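PDB 6NZS: dextranase from Pseudarthrobacter oxydans, which hydrolyses internal alpha-1,6-glucosidic linkages of dextran as an endo-acting glycoside hydrolase of family 49. Local coordinates for residues A[70-75]-A[364-369]; A[220-225]-A[241-246]; A[261-266]-A[285-290]; A[292-297]-A[309-314]; A[313-318]-A[336-341]. All coordinates share one frame; numbering follows the deposited sequence.

How the contacts relate
The first segment, 70-75, belongs to the N-terminal Ig-like domain, and contact 1 joins it to the solenoid turn at 364-369, closing a loop of nearly 290 residues that contains all the other contacts. Contacts 2 and 3 follow in series, each linking successive solenoid turns; they meet where the Y289 hydroxyl bonds to Y243 O. Contact 4 closes a short disulfide-bearing loop; contact 5 begins on its second segment, sharing V313 and K314, and joins the lead-in to strand 316-320 to the loop before strand 342-346. F266 pairs by its backbone with M315 and Q317, joining contacts 3 and 5. K71 with E292, and S341 with D369, tie contact 1 back to contacts 4 and 5.

Contact 1. Residues A[70-75]-A[364-369]; sequences TKEDGA and WYWQTD
A buried loop-to-loop contact joins D73, G74 and A75, just ahead of helix 76-81 in the N-terminal Ig-like domain, to W364, Y365 and W366 on a loop of the solenoid. W366 N donates to D73 O at 2.8 Å, a fairly straight bond (159° at the hydrogen) and the one hydrogen bond between the two segments. The W366 indole turns one face to the backbone of D73 and G74, with G74 CA over its five-membered ring. Farther out on the six-membered ring, E72 CB lies 3.7 Å from W366 CH2, and the E72 carboxylate stands nearly perpendicular to the indole (83°), its OE2 forming a salt bridge with K167. G74 has a positive phi (91°), at which a CB would press on the carbonyl O of D73. On the other flank, D73 OD2 reaches the edge of the Y365 ring, 3.5 Å from CE1, while also bonding to Y69 and R61. A75 CB packs 4.1 Å from W364 CB. An alanine in place of W366 would probably leave G74 and the E72 stem without the flat surface they rest on, opening a gap between the domains. D73 OD1 accepts from A75 N at 3.0 Å, which closes an Asx turn at the domain interface of this family 49 enzyme, with A75 as N-cap of helix 76-81.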
# COMPACT_ATOMS: atom_id res chain seq x y z
N THR A 70 3.73 -25.25 6.35
CA THR A 70 3.35 -25.66 5.01
C THR A 70 2.07 -25.00 4.51
O THR A 70 1.78 -25.09 3.32
CB THR A 70 3.18 -27.19 4.93
OG1 THR A 70 2.14 -27.60 5.82
CG2 THR A 70 4.48 -27.89 5.30
N LYS A 71 1.33 -24.32 5.39
CA LYS A 71 0.07 -23.71 5.00
C LYS A 71 0.31 -22.60 3.97
O LYS A 71 1.43 -22.14 3.77
CB LYS A 71 -0.63 -23.10 6.22
CG LYS A 71 0.09 -21.90 6.81
CD LYS A 71 -0.71 -21.27 7.94
CE LYS A 71 0.08 -20.14 8.59
NZ LYS A 71 -0.65 -19.55 9.75
N GLU A 72 -0.77 -22.18 3.32
CA GLU A 72 -0.67 -21.08 2.37
C GLU A 72 -0.33 -19.80 3.11
O GLU A 72 -0.82 -19.54 4.21
CB GLU A 72 -1.99 -20.91 1.61
CG GLU A 72 -2.24 -21.98 0.56
CD GLU A 72 -3.44 -21.67 -0.30
OE1 GLU A 72 -4.47 -21.22 0.25
OE2 GLU A 72 -3.36 -21.87 -1.53
N ASP A 73 0.53 -18.98 2.50
CA ASP A 73 0.88 -17.69 3.07
C ASP A 73 0.50 -16.52 2.18
O ASP A 73 0.79 -15.37 2.55
CB ASP A 73 2.38 -17.63 3.45
CG ASP A 73 3.31 -17.88 2.27
OD1 ASP A 73 2.89 -17.70 1.10
OD2 ASP A 73 4.48 -18.25 2.51
N GLY A 74 -0.16 -16.76 1.05
CA GLY A 74 -0.58 -15.70 0.16
C GLY A 74 0.41 -15.35 -0.93
O GLY A 74 0.04 -14.64 -1.88
N ALA A 75 1.65 -15.81 -0.83
CA ALA A 75 2.67 -15.55 -1.84
C ALA A 75 2.77 -16.65 -2.87
O ALA A 75 3.70 -16.63 -3.69
CB ALA A 75 4.03 -15.32 -1.17
N TRP A 364 4.12 -9.35 -0.48
CA TRP A 364 3.75 -10.61 -1.12
C TRP A 364 2.85 -11.49 -0.25
O TRP A 364 1.93 -12.13 -0.77
CB TRP A 364 5.01 -11.38 -1.49
CG TRP A 364 5.97 -10.56 -2.30
CD1 TRP A 364 7.16 -10.03 -1.88
CD2 TRP A 364 5.83 -10.18 -3.67
NE1 TRP A 364 7.77 -9.35 -2.90
CE2 TRP A 364 6.97 -9.42 -4.02
CE3 TRP A 364 4.85 -10.41 -4.65
CZ2 TRP A 364 7.16 -8.89 -5.30
CZ3 TRP A 364 5.03 -9.88 -5.92
CH2 TRP A 364 6.18 -9.12 -6.23
N TYR A 365 3.11 -11.54 1.06
CA TYR A 365 2.35 -12.39 1.95
C TYR A 365 0.96 -11.81 2.19
O TYR A 365 0.75 -10.60 2.10
CB TYR A 365 3.05 -12.46 3.32
CG TYR A 365 4.40 -13.14 3.33
CD1 TYR A 365 4.57 -14.43 2.84
CD2 TYR A 365 5.51 -12.49 3.86
CE1 TYR A 365 5.81 -15.05 2.87
CE2 TYR A 365 6.76 -13.09 3.90
CZ TYR A 365 6.90 -14.37 3.40
OH TYR A 365 8.15 -14.98 3.43
N TRP A 366 0.00 -12.68 2.54
CA TRP A 366 -1.22 -12.21 3.17
C TRP A 366 -0.88 -11.45 4.44
O TRP A 366 0.23 -11.56 4.99
CB TRP A 366 -2.10 -13.40 3.58
CG TRP A 366 -2.78 -14.10 2.45
CD1 TRP A 366 -3.14 -13.57 1.25
CD2 TRP A 366 -3.18 -15.48 2.42
NE1 TRP A 366 -3.74 -14.53 0.47
CE2 TRP A 366 -3.78 -15.71 1.17
CE3 TRP A 366 -3.08 -16.54 3.32
CZ2 TRP A 366 -4.29 -16.96 0.79
CZ3 TRP A 366 -3.60 -17.79 2.95
CH2 TRP A 366 -4.19 -17.98 1.69
N GLN A 367 -1.86 -10.70 4.95
CA GLN A 367 -1.75 -9.98 6.21
C GLN A 367 -0.69 -8.89 6.17
O GLN A 367 -0.20 -8.44 7.21
CB GLN A 367 -1.55 -10.93 7.41
CG GLN A 367 -2.56 -12.08 7.42
CD GLN A 367 -2.46 -12.94 8.66
OE1 GLN A 367 -1.75 -13.94 8.68
NE2 GLN A 367 -3.18 -12.55 9.70
N THR A 368 -0.34 -8.43 4.97
CA THR A 368 0.57 -7.29 4.80
C THR A 368 -0.25 -6.00 4.69
O THR A 368 -0.14 -5.25 3.73
CB THR A 368 1.49 -7.52 3.62
OG1 THR A 368 0.73 -7.92 2.47
CG2 THR A 368 2.49 -8.61 3.97
N ASP A 369 -1.06 -5.77 5.71
CA ASP A 369 -1.98 -4.63 5.75
C ASP A 369 -1.22 -3.33 5.54
O ASP A 369 -0.11 -3.14 6.06
CB ASP A 369 -2.63 -4.52 7.14
CG ASP A 369 -3.48 -5.73 7.54
OD1 ASP A 369 -3.34 -6.84 6.96
OD2 ASP A 369 -4.29 -5.57 8.48

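Contact 2. Residues A[220-225]-A[241-246]; sequences TNLNAV and SDYHAV
N223 and Y243 meet tip to tip: the Y243 hydroxyl donates to N223 OD1 at 2.7 Å, with the amide and ring planes 35° apart. The same oxygen accepts from V246 N at 2.9 Å. These two donors approach from opposite faces of the amide plane, so OD1 is gripped from above and below. Over one face of the Y243 ring, toward its rim, lies T220 CA, 4.0 Å from the ring centroid in a CH-pi contact, while T220 CG2 touches CD2. L222 N adds a weak bond to Y243 OH, and L222 CD1 packs 4.0 Å from A245 CB. In Y243, CG stands anti to the backbone N (chi1 166°), which places CG on the side of the 220-225 loop. Three waters form the next shell. One joins T220 O, N223 N and the Y243 hydroxyl; another bridges N223 O and V246 O; a third links N223 ND2 to H244 O. The N223 amide is thereby held at both its oxygen and its nitrogen. The short 3-10 turn at 222-223 sits against the start of strand 245-247, an outermost strand of a four-stranded parallel sheet, with F266 of the adjacent strand 266-268 and F232 of strand 229-232 also packing on L222.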
# COMPACT_ATOMS: atom_id res chain seq x y z
N THR A 220 22.16 -5.02 16.32
CA THR A 220 21.32 -5.73 17.27
C THR A 220 21.41 -5.12 18.66
O THR A 220 20.97 -5.73 19.63
CB THR A 220 21.68 -7.21 17.30
OG1 THR A 220 23.10 -7.34 17.49
CG2 THR A 220 21.29 -7.89 15.98
N ASN A 221 21.98 -3.91 18.77
CA ASN A 221 22.24 -3.26 20.04
C ASN A 221 21.36 -2.03 20.26
O ASN A 221 21.62 -1.25 21.19
CB ASN A 221 23.72 -2.87 20.12
CG ASN A 221 24.13 -1.89 19.03
OD1 ASN A 221 23.42 -1.72 18.03
ND2 ASN A 221 25.28 -1.25 19.22
N LEU A 222 20.33 -1.84 19.45
CA LEU A 222 19.57 -0.59 19.51
C LEU A 222 18.69 -0.48 20.74
O LEU A 222 18.27 0.63 21.08
CB LEU A 222 18.74 -0.42 18.23
CG LEU A 222 19.56 -0.32 16.94
CD1 LEU A 222 18.62 -0.10 15.75
CD2 LEU A 222 20.58 0.80 17.02
N ASN A 223 18.39 -1.59 21.42
CA ASN A 223 17.53 -1.51 22.60
C ASN A 223 18.19 -0.74 23.74
O ASN A 223 17.49 -0.22 24.60
CB ASN A 223 17.16 -2.91 23.11
CG ASN A 223 16.29 -3.69 22.13
OD1 ASN A 223 16.11 -3.31 20.98
ND2 ASN A 223 15.74 -4.80 22.61
N ALA A 224 19.53 -0.66 23.75
CA ALA A 224 20.25 -0.04 24.85
C ALA A 224 20.91 1.28 24.46
O ALA A 224 21.80 1.75 25.19
CB ALA A 224 21.28 -1.01 25.44
N VAL A 225 20.52 1.88 23.34
CA VAL A 225 21.04 3.20 23.01
C VAL A 225 20.51 4.23 24.00
O VAL A 225 19.35 4.15 24.45
CB VAL A 225 20.73 3.60 21.55
CG1 VAL A 225 21.35 2.62 20.57
CG2 VAL A 225 19.24 3.74 21.33
N SER A 241 17.15 -12.21 11.38
CA SER A 241 15.81 -12.79 11.41
C SER A 241 15.24 -12.91 12.82
O SER A 241 14.04 -13.14 12.97
CB SER A 241 15.83 -14.18 10.78
OG SER A 241 16.67 -15.05 11.52
N ASP A 242 16.07 -12.75 13.85
CA ASP A 242 15.68 -13.07 15.22
C ASP A 242 15.81 -11.88 16.16
O ASP A 242 16.00 -12.06 17.37
CB ASP A 242 16.47 -14.28 15.74
CG ASP A 242 17.97 -14.06 15.72
OD1 ASP A 242 18.45 -13.07 15.13
OD2 ASP A 242 18.69 -14.90 16.32
N TYR A 243 15.69 -10.67 15.63
CA TYR A 243 15.72 -9.46 16.45
C TYR A 243 15.01 -8.35 15.70
O TYR A 243 15.14 -8.25 14.47
CB TYR A 243 17.16 -9.04 16.77
CG TYR A 243 17.31 -7.63 17.33
CD1 TYR A 243 17.13 -7.37 18.69
CD2 TYR A 243 17.65 -6.56 16.50
CE1 TYR A 243 17.27 -6.08 19.20
CE2 TYR A 243 17.79 -5.27 17.01
CZ TYR A 243 17.60 -5.04 18.35
OH TYR A 243 17.75 -3.75 18.85
N HIS A 244 14.26 -7.55 16.43
CA HIS A 244 13.83 -6.24 15.96
C HIS A 244 14.06 -5.24 17.07
O HIS A 244 14.13 -5.61 18.25
CB HIS A 244 12.37 -6.23 15.46
CG HIS A 244 11.34 -6.32 16.55
ND1 HIS A 244 11.42 -7.24 17.57
CD2 HIS A 244 10.20 -5.63 16.75
CE1 HIS A 244 10.37 -7.10 18.36
NE2 HIS A 244 9.61 -6.13 17.89
N ALA A 245 14.21 -3.97 16.69
CA ALA A 245 14.62 -2.93 17.62
C ALA A 245 13.43 -2.51 18.48
O ALA A 245 12.46 -1.93 17.97
CB ALA A 245 15.19 -1.74 16.85
N VAL A 246 13.50 -2.79 19.77
CA VAL A 246 12.51 -2.36 20.74
C VAL A 246 13.15 -1.20 21.50
O VAL A 246 14.05 -1.40 22.32
CB VAL A 246 12.10 -3.51 21.68
CG1 VAL A 246 11.07 -3.04 22.70
CG2 VAL A 246 11.56 -4.69 20.86
O HOH W 1 19.39 -4.43 21.54
O HOH W 2 14.80 -0.83 24.90
O HOH W 3 14.37 -6.72 20.83

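Contact 3. Residues A[261-266]-A[285-290]; sequences YVKGAF and SGEQYV
K263 reaches across Q288 and E287 from its strand end. Its CB lies 3.5 Å from Q288 OE1, the two side chains crossing at about a right angle, that amide bonded in turn to G240 and S238. CG lies 4.0 Å from E287 OE1. Beyond CG the chain is extended: CD lies 3.8 Å from Q288 NE2, and CE draws close to the E287 carboxylate. At the tip, NZ forms a salt bridge with E287 OE2, weak as a hydrogen bond at 3.2 Å; G27 O and E30 O also accept from this ammonium. The other oxygen, E287 OE1, is gripped twice, by the Y261 hydroxyl at 2.7 Å, nearly along the C-O axis, and by S285 OG at 2.6 Å on the anti lone pair. These bonds would fix the rotation of the carboxylate. S285 OG also accepts from E287 N, completing an ST turn. The Y289 hydroxyl, bonded to Y243 O, lies 3.4 Å from G264 CA. K263 and S285 form a parallel bridge between strands 260-263 and 283-285 of neighbouring solenoid turns, made by S285 N to V262 O and G264 N to S285 O, with strand 235-238 on the other side of 260-263.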
# COMPACT_ATOMS: atom_id res chain seq x y z
N TYR A 261 19.81 1.44 3.76
CA TYR A 261 19.00 0.23 3.59
C TYR A 261 19.11 -0.56 4.89
O TYR A 261 20.17 -1.11 5.20
CB TYR A 261 19.50 -0.59 2.40
CG TYR A 261 18.55 -1.68 1.94
CD1 TYR A 261 18.52 -2.92 2.55
CD2 TYR A 261 17.70 -1.46 0.86
CE1 TYR A 261 17.67 -3.91 2.12
CE2 TYR A 261 16.84 -2.45 0.41
CZ TYR A 261 16.82 -3.67 1.05
OH TYR A 261 15.96 -4.64 0.60
N VAL A 262 18.03 -0.59 5.65
CA VAL A 262 17.99 -1.23 6.96
C VAL A 262 17.09 -2.46 6.86
O VAL A 262 15.89 -2.33 6.59
CB VAL A 262 17.47 -0.27 8.04
CG1 VAL A 262 17.39 -0.99 9.38
CG2 VAL A 262 18.38 0.96 8.12
N LYS A 263 17.66 -3.64 7.08
CA LYS A 263 16.87 -4.86 7.22
C LYS A 263 16.49 -4.99 8.69
O LYS A 263 17.37 -5.18 9.54
CB LYS A 263 17.68 -6.06 6.75
CG LYS A 263 18.25 -5.89 5.36
CD LYS A 263 19.08 -7.09 4.94
CE LYS A 263 19.68 -6.84 3.56
NZ LYS A 263 20.25 -8.08 2.99
N GLY A 264 15.21 -4.83 8.99
CA GLY A 264 14.76 -4.84 10.38
C GLY A 264 13.39 -4.20 10.53
O GLY A 264 12.64 -4.07 9.56
N ALA A 265 13.07 -3.85 11.78
CA ALA A 265 11.77 -3.30 12.16
C ALA A 265 11.96 -2.56 13.47
O ALA A 265 12.93 -2.78 14.19
CB ALA A 265 10.71 -4.40 12.30
N PHE A 266 11.02 -1.65 13.77
CA PHE A 266 11.16 -0.78 14.93
C PHE A 266 9.89 -0.79 15.74
O PHE A 266 8.79 -0.66 15.20
CB PHE A 266 11.47 0.67 14.52
CG PHE A 266 12.84 0.86 13.95
CD1 PHE A 266 13.94 0.96 14.79
CD2 PHE A 266 13.04 0.93 12.58
CE1 PHE A 266 15.21 1.12 14.27
CE2 PHE A 266 14.31 1.11 12.06
CZ PHE A 266 15.40 1.20 12.90
N SER A 285 13.40 -2.79 5.40
CA SER A 285 12.98 -4.03 4.76
C SER A 285 12.81 -5.14 5.78
O SER A 285 13.69 -5.36 6.62
CB SER A 285 14.01 -4.47 3.72
OG SER A 285 13.65 -5.75 3.23
N GLY A 286 11.69 -5.86 5.71
CA GLY A 286 11.44 -6.99 6.59
C GLY A 286 11.83 -8.32 5.99
O GLY A 286 11.38 -9.37 6.46
N GLU A 287 12.71 -8.28 4.97
CA GLU A 287 13.04 -9.46 4.18
C GLU A 287 13.61 -10.61 5.01
O GLU A 287 13.49 -11.77 4.60
CB GLU A 287 14.02 -9.07 3.08
CG GLU A 287 15.40 -8.66 3.60
CD GLU A 287 16.21 -7.92 2.54
OE1 GLU A 287 15.86 -6.76 2.23
OE2 GLU A 287 17.18 -8.50 2.02
N GLN A 288 14.26 -10.31 6.13
CA GLN A 288 14.88 -11.37 6.93
C GLN A 288 13.89 -12.11 7.81
O GLN A 288 14.22 -13.19 8.31
CB GLN A 288 16.02 -10.82 7.79
CG GLN A 288 17.10 -10.12 6.98
CD GLN A 288 18.24 -9.58 7.82
OE1 GLN A 288 18.03 -8.87 8.80
NE2 GLN A 288 19.47 -9.89 7.43
N TYR A 289 12.69 -11.58 8.00
CA TYR A 289 11.71 -12.19 8.89
C TYR A 289 10.85 -13.19 8.13
O TYR A 289 10.45 -12.95 6.99
CB TYR A 289 10.81 -11.13 9.52
CG TYR A 289 11.55 -10.09 10.34
CD1 TYR A 289 12.25 -10.45 11.48
CD2 TYR A 289 11.55 -8.75 9.96
CE1 TYR A 289 12.94 -9.51 12.22
CE2 TYR A 289 12.22 -7.81 10.70
CZ TYR A 289 12.92 -8.19 11.83
OH TYR A 289 13.60 -7.23 12.55
N VAL A 290 10.57 -14.32 8.79
CA VAL A 290 9.64 -15.30 8.25
C VAL A 290 8.22 -14.74 8.30
O VAL A 290 7.90 -13.87 9.12
CB VAL A 290 9.76 -16.62 9.05
CG1 VAL A 290 9.24 -16.43 10.48
CG2 VAL A 290 9.03 -17.76 8.36
O HOH W 4 19.17 -10.18 3.52

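Contact 4. Residues A[292-297]-A[309-314]; sequences EADTNN and HSSCVK
In D294, CG stands anti to the backbone N (chi1 -164°), while T295 OG1 sits between its own backbone N and carbonyl carbon (chi1 59°); these settings place D294 CG and T295 OG1 on the side of S311. D294 OD1 accepts from the S311 hydroxyl at 3.1 Å, on the syn side and out of the carboxylate plane. From the opposite face N296 N donates to the same oxygen at 3.0 Å, closing an Asx turn. S311 O is likewise held twice, by T295 N at 3.0 Å and by T295 OG1 at 2.7 Å, the hydroxyl lying in the carbonyl plane on a lone pair. An alanine in place of D294 would probably leave the S311 hydroxyl and N296 N without their shared acceptor, freeing the turn to shift. Next to this polar cluster, V313 N bonds to A293 O at 2.9 Å and completes a single backbone bridge between D294 and C312. T295 CG2 and V313 CG2 touch at 3.9 Å, and A293 CB lies beside the same methyl. C312 SG, disulfide-bonded to C308, rests 3.3 Å from E292 O; K71 pairs with the E292 carboxylate. Both segments belong to the long excursion between strands 283-285 and 316-320, and the second leads directly into 316-320, while H309 and S310 pack on Y345 of strand 342-346.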
# COMPACT_ATOMS: atom_id res chain seq x y z
N GLU A 292 4.68 -14.26 9.43
CA GLU A 292 4.10 -14.41 10.77
C GLU A 292 5.18 -14.72 11.80
O GLU A 292 4.99 -15.55 12.70
CB GLU A 292 2.98 -15.45 10.80
CG GLU A 292 1.62 -14.93 10.33
CD GLU A 292 0.52 -15.98 10.40
OE1 GLU A 292 0.83 -17.17 10.16
OE2 GLU A 292 -0.64 -15.63 10.70
N ALA A 293 6.33 -14.06 11.68
CA ALA A 293 7.38 -14.16 12.68
C ALA A 293 6.84 -13.71 14.03
O ALA A 293 6.43 -12.55 14.19
CB ALA A 293 8.58 -13.30 12.27
N ASP A 294 6.80 -14.63 15.00
CA ASP A 294 6.13 -14.41 16.27
C ASP A 294 7.17 -14.13 17.35
O ASP A 294 8.08 -14.93 17.57
CB ASP A 294 5.29 -15.63 16.64
CG ASP A 294 4.27 -15.34 17.74
OD1 ASP A 294 4.34 -14.26 18.37
OD2 ASP A 294 3.38 -16.20 17.98
N THR A 295 7.04 -12.98 18.02
CA THR A 295 7.92 -12.67 19.13
C THR A 295 7.70 -13.60 20.32
O THR A 295 8.62 -13.80 21.11
CB THR A 295 7.81 -11.19 19.55
OG1 THR A 295 6.46 -10.88 19.92
CG2 THR A 295 8.24 -10.28 18.39
N ASN A 296 6.50 -14.18 20.44
CA ASN A 296 6.24 -15.20 21.46
C ASN A 296 6.92 -16.53 21.15
O ASN A 296 6.90 -17.43 22.00
CB ASN A 296 4.73 -15.45 21.58
CG ASN A 296 4.00 -14.31 22.26
OD1 ASN A 296 4.60 -13.53 23.01
ND2 ASN A 296 2.70 -14.21 22.02
N ASN A 297 7.50 -16.69 19.96
CA ASN A 297 8.06 -17.96 19.50
C ASN A 297 9.48 -17.78 18.99
O ASN A 297 9.89 -18.42 18.01
CB ASN A 297 7.16 -18.59 18.44
CG ASN A 297 7.50 -20.06 18.19
OD1 ASN A 297 8.20 -20.69 18.97
ND2 ASN A 297 6.99 -20.60 17.08
N HIS A 309 -2.15 -11.57 16.20
CA HIS A 309 -2.52 -10.20 15.87
C HIS A 309 -1.69 -9.17 16.62
O HIS A 309 -1.38 -8.11 16.08
CB HIS A 309 -4.02 -9.99 16.13
CG HIS A 309 -4.51 -8.62 15.80
ND1 HIS A 309 -4.79 -8.21 14.51
CD2 HIS A 309 -4.77 -7.55 16.59
CE1 HIS A 309 -5.20 -6.96 14.52
NE2 HIS A 309 -5.20 -6.53 15.78
N SER A 310 -1.31 -9.47 17.86
CA SER A 310 -0.59 -8.52 18.69
C SER A 310 0.85 -8.92 19.01
O SER A 310 1.55 -8.15 19.67
CB SER A 310 -1.35 -8.25 19.99
OG SER A 310 -1.23 -9.35 20.88
N SER A 311 1.31 -10.09 18.57
CA SER A 311 2.65 -10.57 18.89
C SER A 311 3.55 -10.81 17.67
O SER A 311 4.76 -10.99 17.84
CB SER A 311 2.59 -11.86 19.72
OG SER A 311 1.72 -12.80 19.11
N CYS A 312 3.00 -10.84 16.47
CA CYS A 312 3.86 -10.98 15.31
C CYS A 312 4.56 -9.66 15.00
O CYS A 312 4.03 -8.58 15.27
CB CYS A 312 3.06 -11.48 14.11
SG CYS A 312 2.99 -13.28 14.11
N VAL A 313 5.77 -9.77 14.44
CA VAL A 313 6.60 -8.60 14.15
C VAL A 313 5.85 -7.65 13.23
O VAL A 313 5.36 -8.04 12.17
CB VAL A 313 7.93 -9.03 13.54
CG1 VAL A 313 8.74 -7.80 13.08
CG2 VAL A 313 8.74 -9.86 14.52
N LYS A 314 5.75 -6.39 13.65
CA LYS A 314 5.23 -5.31 12.84
C LYS A 314 6.41 -4.48 12.37
O LYS A 314 7.43 -4.40 13.04
CB LYS A 314 4.28 -4.44 13.67
CG LYS A 314 3.28 -5.23 14.51
CD LYS A 314 2.25 -5.94 13.63
CE LYS A 314 1.01 -6.36 14.44
NZ LYS A 314 1.38 -7.27 15.57
O HOH W 5 5.72 -11.12 11.60

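Contact 5. Residues A[313-318]-A[336-341]; sequences VKMLQF and EPPYHS
Apolar packing is carried by M315, whose chain bends at both chi2 and chi3. Its CG meets P337 CB at 3.7 Å, the two side chains crossing at about a right angle, and its SD lies 3.8 Å from P338 CD. V334 of strand 325-335 also packs on M315. K314 and Y339 run side by side, pointing the same way: K314 CE lies 3.8 Å from Y339 CD2, at the ring edge, and K314 CD is 3.9 Å from H340 CB. The bend at chi2 (-69°) sets CD on this course; the ammonium beyond is taken by H309 O and C312 O. Y339 CE2 sits over the centre of the H340 imidazole. This is the packing of adjacent turns in a right-handed parallel beta-helix, the solenoid of family 49, where loops lead from one face to the next. Polar contacts are mostly made by the backbone. L316 N donates to S341 O at 3.1 Å where strand 316-320 begins to pair with strand 342-346, and K314 CA makes a CA-H...O contact with H340 O. One water donates to V313 O and, at 2.8 Å, to H340 O, and accepts weakly from Y339 N. S341 OG in turn bonds to D369 O of the following turn.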
# COMPACT_ATOMS: atom_id res chain seq x y z
N VAL A 313 5.77 -9.77 14.44
CA VAL A 313 6.60 -8.60 14.15
C VAL A 313 5.85 -7.65 13.23
O VAL A 313 5.36 -8.04 12.17
CB VAL A 313 7.93 -9.03 13.54
CG1 VAL A 313 8.74 -7.80 13.08
CG2 VAL A 313 8.74 -9.86 14.52
N LYS A 314 5.75 -6.39 13.65
CA LYS A 314 5.23 -5.31 12.84
C LYS A 314 6.41 -4.48 12.37
O LYS A 314 7.43 -4.40 13.04
CB LYS A 314 4.28 -4.44 13.67
CG LYS A 314 3.28 -5.23 14.51
CD LYS A 314 2.25 -5.94 13.63
CE LYS A 314 1.01 -6.36 14.44
NZ LYS A 314 1.38 -7.27 15.57
N MET A 315 6.28 -3.88 11.18
CA MET A 315 7.40 -3.08 10.70
C MET A 315 7.59 -1.83 11.55
O MET A 315 8.73 -1.44 11.85
CB MET A 315 7.23 -2.73 9.22
CG MET A 315 7.29 -3.96 8.29
SD MET A 315 8.83 -4.89 8.37
CE MET A 315 9.99 -3.68 7.73
N LEU A 316 6.49 -1.20 11.96
CA LEU A 316 6.51 -0.02 12.81
C LEU A 316 5.38 -0.14 13.83
O LEU A 316 4.23 -0.38 13.45
CB LEU A 316 6.31 1.26 11.99
CG LEU A 316 7.42 1.60 10.99
CD1 LEU A 316 6.95 2.73 10.09
CD2 LEU A 316 8.71 1.95 11.71
N GLN A 317 5.70 0.05 15.11
CA GLN A 317 4.70 -0.03 16.16
C GLN A 317 4.96 1.05 17.19
O GLN A 317 6.12 1.32 17.53
CB GLN A 317 4.69 -1.41 16.83
CG GLN A 317 3.79 -1.47 18.06
CD GLN A 317 3.50 -2.89 18.50
OE1 GLN A 317 3.68 -3.84 17.74
NE2 GLN A 317 3.05 -3.04 19.75
N PHE A 318 3.88 1.65 17.69
CA PHE A 318 3.96 2.72 18.67
C PHE A 318 2.98 2.46 19.80
O PHE A 318 2.02 1.70 19.66
CB PHE A 318 3.62 4.06 18.03
CG PHE A 318 4.63 4.51 17.03
CD1 PHE A 318 4.56 4.07 15.71
CD2 PHE A 318 5.66 5.35 17.40
CE1 PHE A 318 5.51 4.49 14.79
CE2 PHE A 318 6.60 5.76 16.50
CZ PHE A 318 6.53 5.33 15.19
N GLU A 336 8.85 -5.56 1.89
CA GLU A 336 8.78 -6.96 2.27
C GLU A 336 8.39 -7.21 3.73
O GLU A 336 9.10 -7.90 4.47
CB GLU A 336 10.08 -7.68 1.93
CG GLU A 336 9.94 -8.68 0.82
CD GLU A 336 11.27 -9.21 0.34
OE1 GLU A 336 11.75 -8.77 -0.72
OE2 GLU A 336 11.82 -10.09 1.02
N PRO A 337 7.24 -6.70 4.17
CA PRO A 337 6.81 -6.96 5.55
C PRO A 337 6.43 -8.42 5.73
O PRO A 337 5.89 -9.06 4.81
CB PRO A 337 5.58 -6.04 5.69
CG PRO A 337 5.07 -5.89 4.31
CD PRO A 337 6.28 -5.87 3.43
N PRO A 338 6.70 -8.99 6.91
CA PRO A 338 6.26 -10.35 7.22
C PRO A 338 4.85 -10.42 7.80
O PRO A 338 4.31 -11.53 7.95
CB PRO A 338 7.28 -10.80 8.27
CG PRO A 338 7.58 -9.53 9.02
CD PRO A 338 7.59 -8.45 7.96
N TYR A 339 4.26 -9.27 8.11
CA TYR A 339 2.95 -9.18 8.76
C TYR A 339 2.43 -7.75 8.55
O TYR A 339 2.83 -7.09 7.58
CB TYR A 339 3.08 -9.60 10.24
CG TYR A 339 1.78 -10.01 10.90
CD1 TYR A 339 1.07 -11.13 10.47
CD2 TYR A 339 1.25 -9.28 11.97
CE1 TYR A 339 -0.11 -11.51 11.07
CE2 TYR A 339 0.07 -9.65 12.58
CZ TYR A 339 -0.61 -10.77 12.13
OH TYR A 339 -1.80 -11.16 12.73
N HIS A 340 1.57 -7.27 9.45
CA HIS A 340 1.02 -5.92 9.29
C HIS A 340 2.14 -4.88 9.29
O HIS A 340 3.14 -5.00 10.01
CB HIS A 340 0.06 -5.56 10.43
CG HIS A 340 -1.11 -6.47 10.57
ND1 HIS A 340 -1.99 -6.38 11.63
CD2 HIS A 340 -1.56 -7.49 9.80
CE1 HIS A 340 -2.92 -7.30 11.50
NE2 HIS A 340 -2.68 -8.00 10.41
N SER A 341 1.93 -3.81 8.51
CA SER A 341 2.94 -2.76 8.39
C SER A 341 3.02 -1.89 9.63
O SER A 341 4.11 -1.48 10.04
CB SER A 341 2.66 -1.90 7.15
OG SER A 341 1.40 -1.22 7.24
O HOH W 6 5.29 -6.78 9.50